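Long-range contacts in polysaccharide deacetylase-like protein (Bacillus anthracis, PDB 4V33), which is a putative zinc-binding polysaccharide deacetylase, required together with a second such protein for osmotic stability and maintenance of cell shape in Bacillus anthracis: residues 141-145 and 328-332; 183-187 and 228-233; 321-327 and 339-345. One frame throughout, in Å; residues are numbered along the deposited sequence. Where two conformers were deposited one is given.

Overall arrangement
The chain leaves the N-terminal antiparallel sheet through strand 130-140 and enters the curled parallel sheet of the deacetylase part at strand 146-149. Interaction 1 lies on this connection, where 141-145 meets 328-332 and closes a loop of 182 residues. Interaction 2 (183-187 with 228-233) falls wholly within that loop, closes one of 40 residues and joins two segments that flank strand 199-206. Interaction 3 (321-327 with 339-345) closes a loop of 11 residues near the C terminus; its segments alternate with those of interaction 1, so the two cross, and Phe329 packs on Met341 between them. Interactions 2 and 3 meet in the same sheet, where Phe187 touches Met341.

Interaction 1 (141-145 and 328-332); sequences EQKVP and KFITK
Val144 and Phe329 form a single antiparallel hydrogen-bonded bridge between two segments whose end-to-end directions differ by 151°. The two bonds of the bridge are unequal: Val144 N gives a nearly straight one to Phe329 O (2.7 Å, 163° at the hydrogen), in the carbonyl plane, whereas Phe329 N reaches Val144 O at 3.1 Å from well above that carbonyl's plane. Beyond the bridge the backbones part, and a water takes over the linkage. It donates to Glu141 OE1 and to Gln142 O and accepts from Thr331 N at 3.0 Å, tying a side chain and two backbone groups together through one oxygen. The bend of the Glu141 chain at chi2 (-64°) swings its carboxylate across Thr331, where OE1 lies 3.4 Å from Thr331 CB; the same OE1 also accepts from Asn194 ND2. Ile330 lies along the facing backbone, with CG1 beside Gln142 O and CD1 3.7 Å from Glu141 O. At the other end Lys143, in one of its two conformers, runs alongside Lys328 in the same direction, Lys143 CD lying 3.6 Å from Lys328 CD. The like-charged Lys143 NZ and Lys328 NZ stay 6.4 Å apart, and Lys143 NZ makes a long, weak ion pair with the C-terminal carboxylate of Lys360. The contact thus staples the linker between strands 130-140 and 146-149 to the loop leading from strand 320-326 to strand 341-345. On the sheet side, Val144 packs on Phe201 of strand 199-206, Pro145 shares a backbone hydrogen bond with that same residue, and the Phe329 ring meets Trp190.

Interaction 2 (183-187 and 228-233); sequences TLLTF and PVATEY. With EDO (1,2-ethanediol), chain G.
Val229 and Thr186 interlock through their first torsions: chi1 of -67° in Val229 sets CG2 between the backbone N and the carbonyl carbon, and chi1 of 55° in Thr186 swings its methyl opposite the carbonyl carbon while the hydroxyl takes the more hindered site. Val229 CG2 thereby lodges against the other backbone, 3.3 Å from Leu184 O, and also touches Thr186 CG2. That threonine methyl reaches on to Ala230 O (3.5 Å), while Thr186 OG1 bonds to Glu188. Leu184 approaches from the N-terminal end, its CD2 passing obliquely over Pro228 CB at 4.0 Å and lying close to Val229 O. At the far end the Phe187 and Tyr233 side chains cross at about a right angle, with Phe187 CE2 3.4 Å from Tyr233 OH, which makes a weak hydrogen bond to Thr322 OG1; the methyl of Thr231 covers the centre of one face of the tyrosine ring.

No direct hydrogen bond joins the two segments. Waters bridge them instead: one links Leu185 O to Val229 O, a second joins Leu185 O to Thr231 OG1, and a third accepts from Phe187 N at 2.9 Å and also meets Thr231 OG1. The segments are thus joined by water and by side-chain contacts, and Val229 N is buried without a partner. Leu184 N donates to O2 of a 1,2-ethanediol, probably from the crystallisation liquor, at 2.8 Å. Strands 183-185 and 230-234 both pair with strand 199-206 of the curled parallel sheet but not with each other, consistent with the distorted beta/alpha barrel of this family; Ala230 also bonds to strand 259-263 through Ser260, and Phe187 stacks on Phe320.

Interaction 3 (321-327 and 339-345); sequences ATTTKPG and LKMKRVR
Thr323 and Met341 tie two parallel strands together in the curled parallel sheet of the deacetylase domain, consistent with the distorted beta/alpha barrel of this family. The strands cross at -67°, so pairing is tight only in part. Thr323 N bonds straight to Met341 O at 2.8 Å, and Met341 N bonds to Ala321 O. Arg343 locks the buried side: a bend at chi3 (-79°) turns its guanidinium so that NE bonds to Thr323 O at 2.9 Å, the oxygen lying in the guanidinium plane, while Thr322 OG1 covers one face. Its NH2 makes a salt bridge to Asp205, the neighbour of the zinc ligand Asp206, and NH1 bonds to Thr203.

Further along, the hold weakens. An ST turn, in which Lys325 N donates to Thr323 OG1, turns the chain here; Arg343 N still bonds to Lys325 O, but Gly327 N makes just a weak bond to Arg343 O. On the solvent side the extended lysine chains touch obliquely, Lys325 CE lying 3.9 Å from Lys342 CE. The like-charged Lys325 NZ and Lys342 NZ are 5.1 Å apart. Away from the lysines, one water bridges the backbones, donating to Thr324 O and Arg343 O, each at 2.8 Å.

Interaction 1 (141-145 and 328-332)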
ATOM      1  N   GLU A 141       0.786 -10.416   7.156  1.00 19.82           N
ATOM      2  CA  GLU A 141       0.652  -8.996   6.817  1.00 18.97           C
ATOM      3  C   GLU A 141       1.980  -8.284   6.635  1.00 18.41           C
ATOM      4  O   GLU A 141       2.875  -8.392   7.475  1.00 21.24           O
ATOM      5  CB  GLU A 141      -0.171  -8.257   7.877  1.00 17.83           C
ATOM      6  CG  GLU A 141      -1.639  -8.646   7.918  1.00 22.81           C
ATOM      7  CD  GLU A 141      -2.388  -8.288   6.642  1.00 23.41           C
ATOM      8  OE1 GLU A 141      -1.919  -7.408   5.894  1.00 22.78           O
ATOM      9  OE2 GLU A 141      -3.454  -8.896   6.389  1.00 26.74           O
ATOM     10  N   GLN A 142       2.105  -7.583   5.513  1.00 18.72           N
ATOM     11  CA  GLN A 142       3.291  -6.778   5.242  1.00 17.21           C
ATOM     12  C   GLN A 142       3.127  -5.352   5.728  1.00 18.28           C
ATOM     13  O   GLN A 142       2.044  -4.772   5.643  1.00 19.55           O
ATOM     14  CB  GLN A 142       3.592  -6.743   3.740  1.00 19.60           C
ATOM     15  CG  GLN A 142       3.849  -8.098   3.145  1.00 20.75           C
ATOM     16  CD  GLN A 142       4.553  -8.034   1.803  1.00 21.85           C
ATOM     17  OE1 GLN A 142       5.653  -8.558   1.654  1.00 28.04           O
ATOM     18  NE2 GLN A 142       3.905  -7.432   0.812  1.00 15.44           N
ATOM     19  N   LYS A 143       4.218  -4.786   6.224  1.00 17.33           N
ATOM     20  CA  LYS A 143       4.227  -3.373   6.576  0.54 17.16           C
ATOM     21  C   LYS A 143       4.231  -2.541   5.299  1.00 17.57           C
ATOM     22  O   LYS A 143       4.775  -2.952   4.266  1.00 19.68           O
ATOM     23  CB  LYS A 143       5.435  -3.038   7.455  0.54 19.08           C
ATOM     24  CG  LYS A 143       6.774  -3.093   6.735  0.54 18.48           C
ATOM     25  CD  LYS A 143       7.932  -3.027   7.718  0.54 25.74           C
ATOM     26  CE  LYS A 143       9.272  -3.026   6.996  0.54 30.28           C
ATOM     27  NZ  LYS A 143       9.459  -4.246   6.163  0.54 32.93           N
ATOM     28  N   VAL A 144       3.609  -1.370   5.369  1.00 16.99           N
ATOM     29  CA  VAL A 144       3.478  -0.509   4.207  1.00 17.96           C
ATOM     30  C   VAL A 144       3.872   0.911   4.603  1.00 15.44           C
ATOM     31  O   VAL A 144       3.099   1.608   5.248  1.00 17.47           O
ATOM     32  CB  VAL A 144       2.021  -0.487   3.698  1.00 17.92           C
ATOM     33  CG1 VAL A 144       1.903   0.383   2.463  1.00 19.51           C
ATOM     34  CG2 VAL A 144       1.534  -1.912   3.384  1.00 20.54           C
ATOM     35  N   PRO A 145       5.095   1.331   4.237  1.00 12.83           N
ATOM     36  CA  PRO A 145       5.444   2.733   4.483  1.00 13.12           C
ATOM     37  C   PRO A 145       4.675   3.640   3.536  1.00 13.41           C
ATOM     38  O   PRO A 145       4.564   3.362   2.337  1.00 14.44           O
ATOM     39  CB  PRO A 145       6.947   2.797   4.201  1.00 14.75           C
ATOM     40  CG  PRO A 145       7.263   1.559   3.391  1.00 20.78           C
ATOM     41  CD  PRO A 145       6.208   0.534   3.695  1.00 14.04           C
ATOM     42  N   LYS A 328       5.237   3.209  10.013  1.00 22.59           N
ATOM     43  CA  LYS A 328       4.723   2.461   8.872  1.00 21.20           C
ATOM     44  C   LYS A 328       3.379   1.863   9.215  1.00 23.93           C
ATOM     45  O   LYS A 328       3.150   1.448  10.349  1.00 29.38           O
ATOM     46  CB  LYS A 328       5.671   1.323   8.515  1.00 23.70           C
ATOM     47  CG  LYS A 328       7.087   1.743   8.259  1.00 23.12           C
ATOM     48  CD  LYS A 328       7.921   0.522   7.910  1.00 36.85           C
ATOM     49  CE  LYS A 328       9.392   0.803   8.081  1.00 36.60           C
ATOM     50  NZ  LYS A 328       9.728   1.162   9.490  1.00 41.51           N
ATOM     51  N   PHE A 329       2.484   1.808   8.235  1.00 17.95           N
ATOM     52  CA  PHE A 329       1.219   1.132   8.433  1.00 16.94           C
ATOM     53  C   PHE A 329       1.383  -0.392   8.401  1.00 19.78           C
ATOM     54  O   PHE A 329       2.196  -0.922   7.651  1.00 21.49           O
ATOM     55  CB  PHE A 329       0.205   1.555   7.365  1.00 19.40           C
ATOM     56  CG  PHE A 329      -1.109   0.833   7.473  1.00 24.69           C
ATOM     57  CD1 PHE A 329      -2.110   1.310   8.304  1.00 25.76           C
ATOM     58  CD2 PHE A 329      -1.334  -0.340   6.764  1.00 22.97           C
ATOM     59  CE1 PHE A 329      -3.315   0.641   8.418  1.00 26.02           C
ATOM     60  CE2 PHE A 329      -2.532  -1.018   6.880  1.00 24.51           C
ATOM     61  CZ  PHE A 329      -3.527  -0.523   7.705  1.00 28.35           C
ATOM     62  N   ILE A 330       0.612  -1.086   9.227  1.00 19.33           N
ATOM     63  CA  ILE A 330       0.400  -2.522   9.052  1.00 19.91           C
ATOM     64  C   ILE A 330      -1.055  -2.823   9.383  1.00 22.12           C
ATOM     65  O   ILE A 330      -1.668  -2.157  10.231  1.00 24.42           O
ATOM     66  CB  ILE A 330       1.373  -3.389   9.894  1.00 24.21           C
ATOM     67  CG1 ILE A 330       1.340  -4.850   9.423  1.00 24.23           C
ATOM     68  CG2 ILE A 330       1.060  -3.277  11.376  1.00 26.23           C
ATOM     69  CD1 ILE A 330       2.525  -5.668   9.890  1.00 27.69           C
ATOM     70  N   THR A 331      -1.619  -3.795   8.679  1.00 19.92           N
ATOM     71  CA  THR A 331      -3.011  -4.176   8.869  1.00 21.88           C
ATOM     72  C   THR A 331      -3.180  -4.958  10.164  1.00 25.78           C
ATOM     73  O   THR A 331      -2.685  -6.077  10.292  1.00 25.87           O
ATOM     74  CB  THR A 331      -3.515  -5.020   7.678  1.00 22.26           C
ATOM     75  OG1 THR A 331      -3.346  -4.269   6.469  1.00 23.82           O
ATOM     76  CG2 THR A 331      -4.980  -5.366   7.848  1.00 24.54           C
ATOM     77  N   LYS A 332      -3.874  -4.359  11.127  1.00 24.03           N
ATOM     78  CA  LYS A 332      -4.102  -4.997  12.422  1.00 25.85           C
ATOM     79  C   LYS A 332      -5.556  -5.383  12.630  1.00 25.24           C
ATOM     80  O   LYS A 332      -5.881  -6.087  13.581  1.00 28.89           O
ATOM     81  CB  LYS A 332      -3.658  -4.070  13.558  1.00 26.76           C
ATOM     82  CG  LYS A 332      -2.197  -3.663  13.487  1.00 30.15           C
ATOM     83  CD  LYS A 332      -1.802  -2.822  14.691  1.00 30.41           C
ATOM     84  CE  LYS A 332      -0.366  -2.331  14.569  1.00 34.51           C
ATOM     85  NZ  LYS A 332       0.079  -1.584  15.780  1.00 38.58           N
TER
HETATM   86  O   HOH W   1      -0.623  -5.118   6.181  1.00 20.83           O

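Interaction 2 (183-187 and 228-233)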
ATOM      1  N   THR A 183       7.610  -1.782  -4.798  1.00 14.50           N
ATOM      2  CA  THR A 183       6.457  -1.659  -5.676  1.00 15.24           C
ATOM      3  C   THR A 183       5.640  -0.449  -5.233  1.00 15.29           C
ATOM      4  O   THR A 183       5.023  -0.448  -4.162  1.00 16.12           O
ATOM      5  CB  THR A 183       5.559  -2.923  -5.645  1.00 17.09           C
ATOM      6  OG1 THR A 183       6.341  -4.082  -5.946  1.00 17.77           O
ATOM      7  CG2 THR A 183       4.429  -2.800  -6.665  1.00 19.13           C
ATOM      8  N   LEU A 184       5.663   0.594  -6.053  1.00 15.11           N
ATOM      9  CA  LEU A 184       4.910   1.807  -5.736  1.00 14.12           C
ATOM     10  C   LEU A 184       3.431   1.564  -6.008  1.00 14.80           C
ATOM     11  O   LEU A 184       3.060   1.004  -7.047  1.00 15.67           O
ATOM     12  CB  LEU A 184       5.433   2.994  -6.549  1.00 15.21           C
ATOM     13  CG  LEU A 184       6.708   3.678  -6.022  1.00 14.27           C
ATOM     14  CD1 LEU A 184       7.942   2.764  -6.020  1.00 14.27           C
ATOM     15  CD2 LEU A 184       6.995   4.944  -6.823  1.00 17.99           C
ATOM     16  N   LEU A 185       2.599   1.964  -5.053  1.00 13.44           N
ATOM     17  CA  LEU A 185       1.160   1.760  -5.137  1.00 12.76           C
ATOM     18  C   LEU A 185       0.403   3.040  -4.843  1.00 12.34           C
ATOM     19  O   LEU A 185       0.944   3.986  -4.260  1.00 14.59           O
ATOM     20  CB  LEU A 185       0.701   0.703  -4.128  1.00 14.08           C
ATOM     21  CG  LEU A 185       1.245  -0.713  -4.307  1.00 15.62           C
ATOM     22  CD1 LEU A 185       0.754  -1.593  -3.164  1.00 19.05           C
ATOM     23  CD2 LEU A 185       0.833  -1.291  -5.658  1.00 16.28           C
ATOM     24  N   THR A 186      -0.861   3.051  -5.252  1.00 14.95           N
ATOM     25  CA  THR A 186      -1.815   4.082  -4.846  1.00 13.43           C
ATOM     26  C   THR A 186      -3.024   3.368  -4.254  1.00 13.37           C
ATOM     27  O   THR A 186      -3.109   2.145  -4.324  1.00 15.54           O
ATOM     28  CB  THR A 186      -2.240   4.979  -6.028  1.00 15.22           C
ATOM     29  OG1 THR A 186      -2.757   4.174  -7.100  1.00 18.25           O
ATOM     30  CG2 THR A 186      -1.048   5.782  -6.535  1.00 16.03           C
ATOM     31  N   PHE A 187      -3.980   4.102  -3.691  1.00 14.21           N
ATOM     32  CA  PHE A 187      -5.047   3.452  -2.928  1.00 14.03           C
ATOM     33  C   PHE A 187      -6.023   2.623  -3.763  1.00 17.41           C
ATOM     34  O   PHE A 187      -6.722   1.768  -3.230  1.00 17.44           O
ATOM     35  CB  PHE A 187      -5.772   4.466  -2.022  1.00 16.00           C
ATOM     36  CG  PHE A 187      -4.932   4.904  -0.865  1.00 17.34           C
ATOM     37  CD1 PHE A 187      -4.720   4.048   0.211  1.00 17.39           C
ATOM     38  CD2 PHE A 187      -4.291   6.140  -0.875  1.00 16.31           C
ATOM     39  CE1 PHE A 187      -3.915   4.422   1.268  1.00 19.44           C
ATOM     40  CE2 PHE A 187      -3.477   6.524   0.183  1.00 18.19           C
ATOM     41  CZ  PHE A 187      -3.287   5.665   1.257  1.00 20.04           C
ATOM     42  N   PRO A 228       6.294   3.657 -11.824  1.00 17.78           N
ATOM     43  CA  PRO A 228       5.992   4.451 -10.636  1.00 16.41           C
ATOM     44  C   PRO A 228       4.583   5.013 -10.650  1.00 16.58           C
ATOM     45  O   PRO A 228       4.044   5.352 -11.707  1.00 18.20           O
ATOM     46  CB  PRO A 228       7.002   5.598 -10.720  1.00 16.77           C
ATOM     47  CG  PRO A 228       7.223   5.763 -12.210  1.00 16.69           C
ATOM     48  CD  PRO A 228       7.179   4.365 -12.768  1.00 19.74           C
ATOM     49  N   VAL A 229       3.997   5.081  -9.459  1.00 15.50           N
ATOM     50  CA  VAL A 229       2.746   5.798  -9.238  1.00 14.94           C
ATOM     51  C   VAL A 229       2.861   6.571  -7.932  1.00 14.96           C
ATOM     52  O   VAL A 229       3.743   6.298  -7.115  1.00 15.32           O
ATOM     53  CB  VAL A 229       1.521   4.858  -9.177  1.00 14.87           C
ATOM     54  CG1 VAL A 229       1.273   4.207 -10.535  1.00 16.72           C
ATOM     55  CG2 VAL A 229       1.703   3.813  -8.090  1.00 17.50           C
ATOM     56  N   ALA A 230       1.979   7.547  -7.734  1.00 14.00           N
ATOM     57  CA  ALA A 230       1.989   8.334  -6.512  1.00 13.41           C
ATOM     58  C   ALA A 230       0.633   8.971  -6.284  1.00 12.98           C
ATOM     59  O   ALA A 230      -0.177   9.066  -7.207  1.00 14.91           O
ATOM     60  CB  ALA A 230       3.074   9.430  -6.582  1.00 14.57           C
ATOM     61  N   THR A 231       0.399   9.402  -5.049  1.00 12.77           N
ATOM     62  CA  THR A 231      -0.852  10.063  -4.670  1.00 12.28           C
ATOM     63  C   THR A 231      -0.590  11.543  -4.404  1.00 13.32           C
ATOM     64  O   THR A 231       0.352  11.895  -3.697  1.00 13.43           O
ATOM     65  CB  THR A 231      -1.422   9.439  -3.389  1.00 12.39           C
ATOM     66  OG1 THR A 231      -1.725   8.057  -3.631  1.00 14.25           O
ATOM     67  CG2 THR A 231      -2.688  10.162  -2.938  1.00 13.92           C
ATOM     68  N   GLU A 232      -1.425  12.403  -4.982  1.00 12.51           N
ATOM     69  CA  GLU A 232      -1.373  13.827  -4.700  1.00 14.46           C
ATOM     70  C   GLU A 232      -2.629  14.164  -3.923  1.00 13.54           C
ATOM     71  O   GLU A 232      -3.731  13.891  -4.393  1.00 15.58           O
ATOM     72  CB  GLU A 232      -1.363  14.628  -6.004  1.00 14.74           C
ATOM     73  CG  GLU A 232      -1.439  16.145  -5.798  1.00 15.30           C
ATOM     74  CD  GLU A 232      -0.153  16.696  -5.231  1.00 16.11           C
ATOM     75  OE1 GLU A 232       0.885  16.564  -5.923  1.00 16.13           O
ATOM     76  OE2 GLU A 232      -0.174  17.235  -4.100  1.00 17.14           O
ATOM     77  N   TYR A 233      -2.469  14.733  -2.734  1.00 12.05           N
ATOM     78  CA  TYR A 233      -3.620  15.182  -1.964  1.00 11.96           C
ATOM     79  C   TYR A 233      -3.811  16.674  -2.217  1.00 12.55           C
ATOM     80  O   TYR A 233      -3.075  17.503  -1.696  1.00 13.75           O
ATOM     81  CB  TYR A 233      -3.391  14.940  -0.482  1.00 13.44           C
ATOM     82  CG  TYR A 233      -3.306  13.495  -0.014  1.00 13.04           C
ATOM     83  CD1 TYR A 233      -4.438  12.687   0.039  1.00 13.21           C
ATOM     84  CD2 TYR A 233      -2.098  12.968   0.443  1.00 13.72           C
ATOM     85  CE1 TYR A 233      -4.368  11.377   0.517  1.00 14.37           C
ATOM     86  CE2 TYR A 233      -2.015  11.670   0.925  1.00 14.62           C
ATOM     87  CZ  TYR A 233      -3.154  10.892   0.973  1.00 14.68           C
ATOM     88  OH  TYR A 233      -3.078   9.614   1.465  1.00 15.16           O
TER
HETATM   89  C1  EDO G1365       8.059  -1.196  -9.670  1.00 26.39           C
HETATM   90  O1  EDO G1365       7.352  -1.183 -10.913  1.00 24.03           O
HETATM   91  C2  EDO G1365       7.831   0.122  -8.930  1.00 26.27           C
HETATM   92  O2  EDO G1365       6.441   0.311  -8.690  1.00 26.59           O
HETATM   93  O   HOH W   2       3.421   5.257  -4.647  1.00 14.20           O
HETATM   94  O   HOH W   3       0.552   6.574  -3.170  1.00 14.27           O
HETATM   95  O   HOH W   4      -4.296   6.975  -4.028  0.98 16.21           O

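Interaction 3 (321-327 and 339-345)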
ATOM      1  N   ALA A 321      -7.733   7.522   4.998  1.00 15.50           N
ATOM      2  CA  ALA A 321      -7.306   8.825   5.494  1.00 14.15           C
ATOM      3  C   ALA A 321      -5.959   8.686   6.172  1.00 15.91           C
ATOM      4  O   ALA A 321      -5.751   7.764   6.969  1.00 16.73           O
ATOM      5  CB  ALA A 321      -8.339   9.399   6.454  1.00 15.06           C
ATOM      6  N   THR A 322      -5.034   9.576   5.824  1.00 14.09           N
ATOM      7  CA  THR A 322      -3.690   9.553   6.391  1.00 14.41           C
ATOM      8  C   THR A 322      -3.462  10.693   7.373  1.00 15.38           C
ATOM      9  O   THR A 322      -3.959  11.810   7.189  1.00 14.54           O
ATOM     10  CB  THR A 322      -2.594   9.623   5.303  1.00 14.40           C
ATOM     11  OG1 THR A 322      -2.920  10.653   4.361  1.00 15.94           O
ATOM     12  CG2 THR A 322      -2.469   8.286   4.578  1.00 16.39           C
ATOM     13  N   THR A 323      -2.693  10.387   8.411  1.00 14.56           N
ATOM     14  CA  THR A 323      -2.343  11.342   9.456  1.00 13.32           C
ATOM     15  C   THR A 323      -0.892  11.767   9.279  1.00 13.83           C
ATOM     16  O   THR A 323      -0.271  11.460   8.263  1.00 15.46           O
ATOM     17  CB  THR A 323      -2.507  10.701  10.852  1.00 15.16           C
ATOM     18  OG1 THR A 323      -1.457   9.745  11.066  1.00 15.84           O
ATOM     19  CG2 THR A 323      -3.864   9.998  10.977  1.00 17.05           C
ATOM     20  N   THR A 324      -0.351  12.491  10.255  1.00 14.82           N
ATOM     21  CA  THR A 324       1.085  12.740  10.260  1.00 14.68           C
ATOM     22  C   THR A 324       1.790  12.034  11.411  1.00 15.64           C
ATOM     23  O   THR A 324       2.937  12.357  11.733  1.00 18.45           O
ATOM     24  CB  THR A 324       1.425  14.247  10.282  1.00 17.31           C
ATOM     25  OG1 THR A 324       0.879  14.856  11.456  1.00 18.06           O
ATOM     26  CG2 THR A 324       0.874  14.937   9.039  1.00 19.08           C
ATOM     27  N   LYS A 325       1.114  11.069  12.033  1.00 15.66           N
ATOM     28  CA  LYS A 325       1.755  10.274  13.072  1.00 19.86           C
ATOM     29  C   LYS A 325       2.860   9.455  12.415  1.00 15.00           C
ATOM     30  O   LYS A 325       2.640   8.845  11.374  1.00 17.16           O
ATOM     31  CB  LYS A 325       0.738   9.361  13.761  1.00 19.56           C
ATOM     32  CG  LYS A 325       1.297   8.602  14.954  1.00 30.65           C
ATOM     33  CD  LYS A 325       0.190   7.879  15.715  1.00 37.41           C
ATOM     34  CE  LYS A 325       0.761   7.030  16.840  1.00 44.56           C
ATOM     35  NZ  LYS A 325      -0.312   6.386  17.655  1.00 50.37           N
ATOM     36  N   PRO A 326       4.062   9.451  13.003  1.00 17.67           N
ATOM     37  CA  PRO A 326       5.183   8.780  12.333  1.00 15.82           C
ATOM     38  C   PRO A 326       5.137   7.261  12.429  1.00 16.72           C
ATOM     39  O   PRO A 326       4.730   6.701  13.446  1.00 22.29           O
ATOM     40  CB  PRO A 326       6.410   9.301  13.091  1.00 21.20           C
ATOM     41  CG  PRO A 326       5.881   9.700  14.436  1.00 28.11           C
ATOM     42  CD  PRO A 326       4.492  10.216  14.188  1.00 22.38           C
ATOM     43  N   GLY A 327       5.573   6.597  11.368  1.00 19.55           N
ATOM     44  CA  GLY A 327       5.640   5.149  11.380  1.00 22.93           C
ATOM     45  C   GLY A 327       5.155   4.535  10.087  1.00 20.12           C
ATOM     46  O   GLY A 327       4.747   5.244   9.169  1.00 17.99           O
ATOM     47  N   LEU A 339      -8.504   4.856   8.270  1.00 16.54           N
ATOM     48  CA  LEU A 339      -8.791   6.285   8.381  1.00 15.87           C
ATOM     49  C   LEU A 339      -7.858   6.954   9.389  1.00 16.94           C
ATOM     50  O   LEU A 339      -8.070   8.106   9.773  1.00 18.72           O
ATOM     51  CB  LEU A 339     -10.250   6.500   8.816  1.00 16.51           C
ATOM     52  CG  LEU A 339     -11.297   5.911   7.862  1.00 19.80           C
ATOM     53  CD1 LEU A 339     -12.700   6.030   8.432  1.00 20.45           C
ATOM     54  CD2 LEU A 339     -11.223   6.586   6.498  1.00 22.02           C
ATOM     55  N   LYS A 340      -6.841   6.220   9.834  1.00 17.70           N
ATOM     56  CA  LYS A 340      -5.896   6.710  10.834  1.00 18.17           C
ATOM     57  C   LYS A 340      -4.481   6.279  10.473  1.00 17.08           C
ATOM     58  O   LYS A 340      -3.687   5.919  11.345  1.00 18.74           O
ATOM     59  CB  LYS A 340      -6.256   6.167  12.220  1.00 21.68           C
ATOM     60  CG  LYS A 340      -7.576   6.681  12.750  1.00 28.16           C
ATOM     61  CD  LYS A 340      -7.760   6.324  14.212  1.00 33.50           C
ATOM     62  CE  LYS A 340      -8.225   4.903  14.383  1.00 29.79           C
ATOM     63  NZ  LYS A 340      -8.889   4.727  15.718  1.00 32.95           N
ATOM     64  N   MET A 341      -4.172   6.333   9.183  1.00 15.80           N
ATOM     65  CA  MET A 341      -2.947   5.738   8.657  0.68 15.10           C
ATOM     66  C   MET A 341      -1.707   6.602   8.909  1.00 14.87           C
ATOM     67  O   MET A 341      -1.658   7.765   8.509  1.00 16.70           O
ATOM     68  CB  MET A 341      -3.127   5.468   7.156  0.68 16.55           C
ATOM     69  CG  MET A 341      -2.069   4.600   6.505  0.68 16.54           C
ATOM     70  SD  MET A 341      -2.603   4.043   4.863  0.68 18.05           S
ATOM     71  CE  MET A 341      -3.925   2.913   5.291  0.68 18.40           C
ATOM     72  N   LYS A 342      -0.705   6.010   9.555  1.00 14.42           N
ATOM     73  CA  LYS A 342       0.561   6.693   9.819  1.00 14.23           C
ATOM     74  C   LYS A 342       1.320   6.967   8.528  1.00 12.79           C
ATOM     75  O   LYS A 342       1.126   6.278   7.521  1.00 15.12           O
ATOM     76  CB  LYS A 342       1.458   5.828  10.700  1.00 17.51           C
ATOM     77  CG  LYS A 342       0.979   5.590  12.117  1.00 22.66           C
ATOM     78  CD  LYS A 342       1.862   4.515  12.746  1.00 29.09           C
ATOM     79  CE  LYS A 342       1.487   4.225  14.182  1.00 38.42           C
ATOM     80  NZ  LYS A 342       2.314   3.105  14.716  1.00 43.77           N
ATOM     81  N   ARG A 343       2.210   7.953   8.580  1.00 12.92           N
ATOM     82  CA  ARG A 343       3.069   8.266   7.446  1.00 12.35           C
ATOM     83  C   ARG A 343       4.515   8.511   7.857  1.00 15.02           C
ATOM     84  O   ARG A 343       4.810   8.861   9.003  1.00 15.75           O
ATOM     85  CB  ARG A 343       2.531   9.462   6.653  1.00 13.88           C
ATOM     86  CG  ARG A 343       1.213   9.164   5.936  1.00 15.18           C
ATOM     87  CD  ARG A 343       0.932  10.192   4.865  1.00 13.25           C
ATOM     88  NE  ARG A 343       0.403  11.438   5.425  1.00 12.35           N
ATOM     89  CZ  ARG A 343       0.182  12.526   4.700  1.00 12.07           C
ATOM     90  NH1 ARG A 343       0.472  12.524   3.398  1.00 13.09           N
ATOM     91  NH2 ARG A 343      -0.336  13.612   5.272  1.00 12.49           N
ATOM     92  N   VAL A 344       5.410   8.314   6.896  1.00 13.24           N
ATOM     93  CA  VAL A 344       6.831   8.592   7.088  1.00 13.51           C
ATOM     94  C   VAL A 344       7.154   9.957   6.479  1.00 13.60           C
ATOM     95  O   VAL A 344       7.048  10.148   5.264  1.00 14.73           O
ATOM     96  CB  VAL A 344       7.693   7.490   6.425  1.00 14.46           C
ATOM     97  CG1 VAL A 344       9.180   7.812   6.582  1.00 15.13           C
ATOM     98  CG2 VAL A 344       7.364   6.114   7.023  1.00 15.62           C
ATOM     99  N   ARG A 345       7.538  10.910   7.321  1.00 14.62           N
ATOM    100  CA  ARG A 345       7.841  12.265   6.872  1.00 13.18           C
ATOM    101  C   ARG A 345       9.232  12.340   6.249  1.00 15.03           C
ATOM    102  O   ARG A 345      10.204  11.896   6.853  1.00 20.12           O
ATOM    103  CB  ARG A 345       7.758  13.224   8.058  1.00 18.48           C
ATOM    104  CG  ARG A 345       8.136  14.653   7.729  1.00 19.38           C
ATOM    105  CD  ARG A 345       8.028  15.560   8.964  1.00 21.49           C
ATOM    106  NE  ARG A 345       6.654  15.746   9.423  1.00 24.53           N
ATOM    107  CZ  ARG A 345       5.813  16.643   8.916  1.00 21.60           C
ATOM    108  NH1 ARG A 345       6.189  17.419   7.907  1.00 23.99           N
ATOM    109  NH2 ARG A 345       4.580  16.750   9.409  1.00 25.07           N
TER
HETATM  110  O   HOH W   5      -2.236  14.054   7.560  1.00 15.20           O
HETATM  111  O   HOH W   6      -2.106   7.633  12.707  0.81 19.88           O
HETATM  112  O   HOH W   7       4.924  11.510   9.892  0.76 18.80           O
HETATM  113  O   HOH W   8       4.407  14.831  12.137  0.74 34.07           O
HETATM  114  O   HOH W   9       3.380   4.787   6.859  1.00 16.03           O